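Local atomic coordinates of lyase/mutase (Burkholderia cenocepacia, PDB entry 4LSB), a protein that belongs to the phosphoenolpyruvate phosphomutase family of TIM-barrel enzymes, probably acts as a lyase or mutase, and binds a magnesium ion. Residues D73-V85 with T106-A119. Residues are numbered along the deposited sequence; the frame is centred on the assembly and turned at random.
Sequences DRDAMLDHIADLV and TVAETIRLAAEAGA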
# COMPACT_ATOMS: atom_id res chain seq x y z
N ASP B 73 -7.19 7.95 14.09
CA ASP B 73 -8.19 9.03 14.07
C ASP B 73 -9.52 8.49 13.49
O ASP B 73 -9.54 7.86 12.41
CB ASP B 73 -7.65 10.20 13.20
CG ASP B 73 -8.64 11.36 13.03
OD1 ASP B 73 -9.09 11.89 14.07
OD2 ASP B 73 -8.95 11.77 11.87
N ARG B 74 -10.64 8.73 14.18
CA ARG B 74 -11.94 8.32 13.62
C ARG B 74 -12.18 8.89 12.21
O ARG B 74 -12.66 8.17 11.31
CB ARG B 74 -13.10 8.66 14.55
CG ARG B 74 -14.42 8.09 14.07
CD ARG B 74 -15.55 8.19 15.08
NE ARG B 74 -15.95 9.57 15.36
CZ ARG B 74 -16.93 9.92 16.20
NH1 ARG B 74 -17.64 9.03 16.87
NH2 ARG B 74 -17.21 11.21 16.36
N ASP B 75 -11.86 10.15 11.98
CA ASP B 75 -12.23 10.74 10.69
C ASP B 75 -11.41 10.08 9.56
O ASP B 75 -11.90 9.84 8.46
CB ASP B 75 -12.06 12.27 10.67
CG ASP B 75 -13.26 13.00 11.32
OD1 ASP B 75 -14.32 12.37 11.57
OD2 ASP B 75 -13.17 14.23 11.57
N ALA B 76 -10.15 9.80 9.88
CA ALA B 76 -9.21 9.14 8.99
C ALA B 76 -9.78 7.75 8.64
O ALA B 76 -9.86 7.37 7.47
CB ALA B 76 -7.82 9.01 9.67
N MET B 77 -10.26 7.05 9.65
CA MET B 77 -10.86 5.71 9.42
C MET B 77 -12.14 5.79 8.58
O MET B 77 -12.39 4.97 7.70
CB MET B 77 -11.15 4.98 10.74
CG MET B 77 -11.33 3.49 10.57
SD MET B 77 -9.88 2.70 9.76
CE MET B 77 -8.64 2.78 11.05
N LEU B 78 -12.96 6.79 8.85
CA LEU B 78 -14.20 6.93 8.09
C LEU B 78 -13.91 7.17 6.60
O LEU B 78 -14.58 6.61 5.74
CB LEU B 78 -15.08 8.03 8.68
CG LEU B 78 -15.68 7.74 10.06
CD1 LEU B 78 -16.41 8.99 10.54
CD2 LEU B 78 -16.66 6.58 10.03
N ASP B 79 -12.94 8.03 6.30
CA ASP B 79 -12.50 8.21 4.94
C ASP B 79 -12.01 6.89 4.32
O ASP B 79 -12.33 6.60 3.16
CB ASP B 79 -11.38 9.28 4.83
CG ASP B 79 -11.90 10.69 5.05
OD1 ASP B 79 -13.10 10.96 4.81
OD2 ASP B 79 -11.10 11.55 5.47
N HIS B 80 -11.24 6.14 5.12
CA HIS B 80 -10.63 4.86 4.69
C HIS B 80 -11.74 3.84 4.39
O HIS B 80 -11.74 3.18 3.35
CB HIS B 80 -9.67 4.37 5.79
CG HIS B 80 -8.98 3.06 5.50
ND1 HIS B 80 -8.15 2.87 4.41
CD2 HIS B 80 -8.95 1.89 6.19
CE1 HIS B 80 -7.66 1.64 4.44
NE2 HIS B 80 -8.12 1.03 5.52
N ILE B 81 -12.71 3.75 5.27
CA ILE B 81 -13.85 2.87 5.02
C ILE B 81 -14.49 3.21 3.69
O ILE B 81 -14.72 2.33 2.85
CB ILE B 81 -14.90 2.98 6.11
CG1 ILE B 81 -14.38 2.38 7.40
CG2 ILE B 81 -16.17 2.29 5.66
CD1 ILE B 81 -15.23 2.80 8.60
N ALA B 82 -14.81 4.50 3.47
CA ALA B 82 -15.42 4.90 2.20
C ALA B 82 -14.55 4.54 0.97
O ALA B 82 -15.09 4.20 -0.12
CB ALA B 82 -15.74 6.41 2.21
N ASP B 83 -13.25 4.66 1.13
CA ASP B 83 -12.33 4.35 0.02
C ASP B 83 -12.43 2.87 -0.31
O ASP B 83 -12.42 2.52 -1.45
CB ASP B 83 -10.85 4.61 0.38
CG ASP B 83 -10.46 6.07 0.31
OD1 ASP B 83 -11.22 6.89 -0.26
OD2 ASP B 83 -9.38 6.38 0.87
N LEU B 84 -12.44 2.01 0.71
CA LEU B 84 -12.45 0.58 0.45
C LEU B 84 -13.84 0.04 -0.05
O LEU B 84 -13.92 -0.91 -0.79
CB LEU B 84 -11.87 -0.18 1.62
CG LEU B 84 -10.32 -0.35 1.58
CD1 LEU B 84 -9.52 0.92 1.33
CD2 LEU B 84 -9.89 -1.05 2.85
N VAL B 85 -14.92 0.67 0.41
CA VAL B 85 -16.26 0.41 -0.08
C VAL B 85 -16.32 0.71 -1.58
O VAL B 85 -16.79 -0.13 -2.34
CB VAL B 85 -17.30 1.25 0.66
CG1 VAL B 85 -18.66 1.23 -0.03
CG2 VAL B 85 -17.43 0.76 2.10
N THR B 106 -20.51 7.69 22.32
CA THR B 106 -19.49 7.85 21.35
C THR B 106 -19.45 6.62 20.42
O THR B 106 -19.35 6.75 19.20
CB THR B 106 -18.12 8.01 22.01
OG1 THR B 106 -18.15 9.15 22.88
CG2 THR B 106 -17.09 8.21 20.93
N VAL B 107 -19.44 5.46 21.04
CA VAL B 107 -19.55 4.19 20.34
C VAL B 107 -20.76 4.20 19.37
O VAL B 107 -20.63 3.91 18.16
CB VAL B 107 -19.67 3.05 21.36
CG1 VAL B 107 -20.03 1.72 20.66
CG2 VAL B 107 -18.38 2.94 22.16
N ALA B 108 -21.92 4.60 19.90
CA ALA B 108 -23.11 4.67 19.05
C ALA B 108 -22.92 5.61 17.85
O ALA B 108 -23.25 5.26 16.74
CB ALA B 108 -24.32 5.11 19.85
N GLU B 109 -22.37 6.80 18.09
CA GLU B 109 -22.11 7.73 16.99
C GLU B 109 -21.12 7.13 15.99
O GLU B 109 -21.31 7.22 14.79
CB GLU B 109 -21.57 9.04 17.53
CG GLU B 109 -21.24 10.08 16.47
CD GLU B 109 -22.46 10.64 15.73
OE1 GLU B 109 -23.62 10.27 16.04
OE2 GLU B 109 -22.24 11.48 14.81
N THR B 110 -20.09 6.47 16.50
CA THR B 110 -19.14 5.81 15.61
C THR B 110 -19.82 4.78 14.67
O THR B 110 -19.54 4.71 13.45
CB THR B 110 -18.00 5.17 16.43
OG1 THR B 110 -17.22 6.21 17.02
CG2 THR B 110 -17.09 4.36 15.54
N ILE B 111 -20.73 3.98 15.23
CA ILE B 111 -21.49 3.05 14.40
C ILE B 111 -22.28 3.79 13.31
O ILE B 111 -22.27 3.40 12.13
CB ILE B 111 -22.47 2.18 15.23
CG1 ILE B 111 -21.73 1.23 16.17
CG2 ILE B 111 -23.43 1.41 14.30
CD1 ILE B 111 -20.79 0.24 15.45
N ARG B 112 -22.98 4.85 13.66
CA ARG B 112 -23.76 5.61 12.65
C ARG B 112 -22.89 6.17 11.57
O ARG B 112 -23.24 6.13 10.40
CB ARG B 112 -24.50 6.79 13.28
CG ARG B 112 -25.60 6.43 14.23
CD ARG B 112 -26.46 7.68 14.50
NE ARG B 112 -25.85 8.47 15.58
CZ ARG B 112 -25.96 8.17 16.88
NH1 ARG B 112 -26.69 7.11 17.25
NH2 ARG B 112 -25.34 8.92 17.80
N LEU B 113 -21.76 6.75 11.97
CA LEU B 113 -20.81 7.31 11.02
C LEU B 113 -20.19 6.24 10.10
O LEU B 113 -19.92 6.49 8.93
CB LEU B 113 -19.70 8.07 11.75
CG LEU B 113 -20.18 9.38 12.41
CD1 LEU B 113 -19.11 9.90 13.36
CD2 LEU B 113 -20.60 10.41 11.39
N ALA B 114 -19.94 5.07 10.65
CA ALA B 114 -19.31 4.01 9.86
C ALA B 114 -20.31 3.55 8.83
O ALA B 114 -19.96 3.33 7.69
CB ALA B 114 -18.88 2.85 10.73
N ALA B 115 -21.58 3.47 9.21
CA ALA B 115 -22.62 3.10 8.25
C ALA B 115 -22.75 4.16 7.16
O ALA B 115 -22.84 3.84 5.97
CB ALA B 115 -23.96 2.85 8.94
N GLU B 116 -22.69 5.43 7.57
CA GLU B 116 -22.82 6.52 6.64
C GLU B 116 -21.67 6.43 5.63
O GLU B 116 -21.88 6.66 4.44
CB GLU B 116 -22.83 7.83 7.43
CG GLU B 116 -23.18 9.09 6.69
CD GLU B 116 -23.28 10.27 7.68
OE1 GLU B 116 -24.43 10.64 8.05
OE2 GLU B 116 -22.22 10.80 8.13
N ALA B 117 -20.48 6.02 6.08
CA ALA B 117 -19.33 5.81 5.19
C ALA B 117 -19.43 4.60 4.29
O ALA B 117 -18.60 4.42 3.39
CB ALA B 117 -18.04 5.74 5.99
N GLY B 118 -20.44 3.75 4.51
CA GLY B 118 -20.76 2.68 3.63
C GLY B 118 -20.54 1.27 4.15
O GLY B 118 -20.83 0.29 3.46
N ALA B 119 -20.05 1.16 5.37
CA ALA B 119 -19.87 -0.14 5.98
C ALA B 119 -21.22 -0.80 6.29
O ALA B 119 -22.20 -0.14 6.65
CB ALA B 119 -19.02 -0.03 7.23
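From Arg74 and Thr110, where the helices of 73-85 and 106-119 are still well apart, the two run in nearly the same direction, crossing at -32°, and converge; the chains come closest at Ala82 and Ala117, whose CA atoms are 5.0 Å apart. The wide end needs a long side chain, and Arg74 supplies it. Its CG lies anti to the backbone N (chi1 -173°) and the chain bends at chi3, which brings the guanidinium in as a knob among Thr106, Glu109, Thr110 and Leu113. There NH1 donates to Thr110 OG1 at 2.9 Å, nearly straight and in the guanidinium plane, while Leu113 CD1 covers the centre of one face, 3.6 Å above it. Thr110 OG1 is also hydrogen-bonded to Gly99 O, which ties the pair to the loop after strand 92-95. One turn on, Leu78 forks over the second helix: CD1 meets Leu113 CB at 3.6 Å, and CD2 lies on the backbone at Leu113 O. Ile81 divides its branches, CG2 against Ala117 CB at 3.9 Å and Ala119 CB, CD1 toward Ala114 CB. Small residues suit the narrow end, where Ala82 CA makes a CA-H...O contact with Ala117 O at 3.4 Å. Gly118, the first residue to leave helical angles, closes a Schellman motif; its positive phi suits glycine, and Val85 CG2 packs on its carbonyl O. With Ile81, Val85 and Ala119 also touching strand 92-95, this is the packing of neighbouring outer helices in a TIM barrel, each following its strand in successive beta-alpha units.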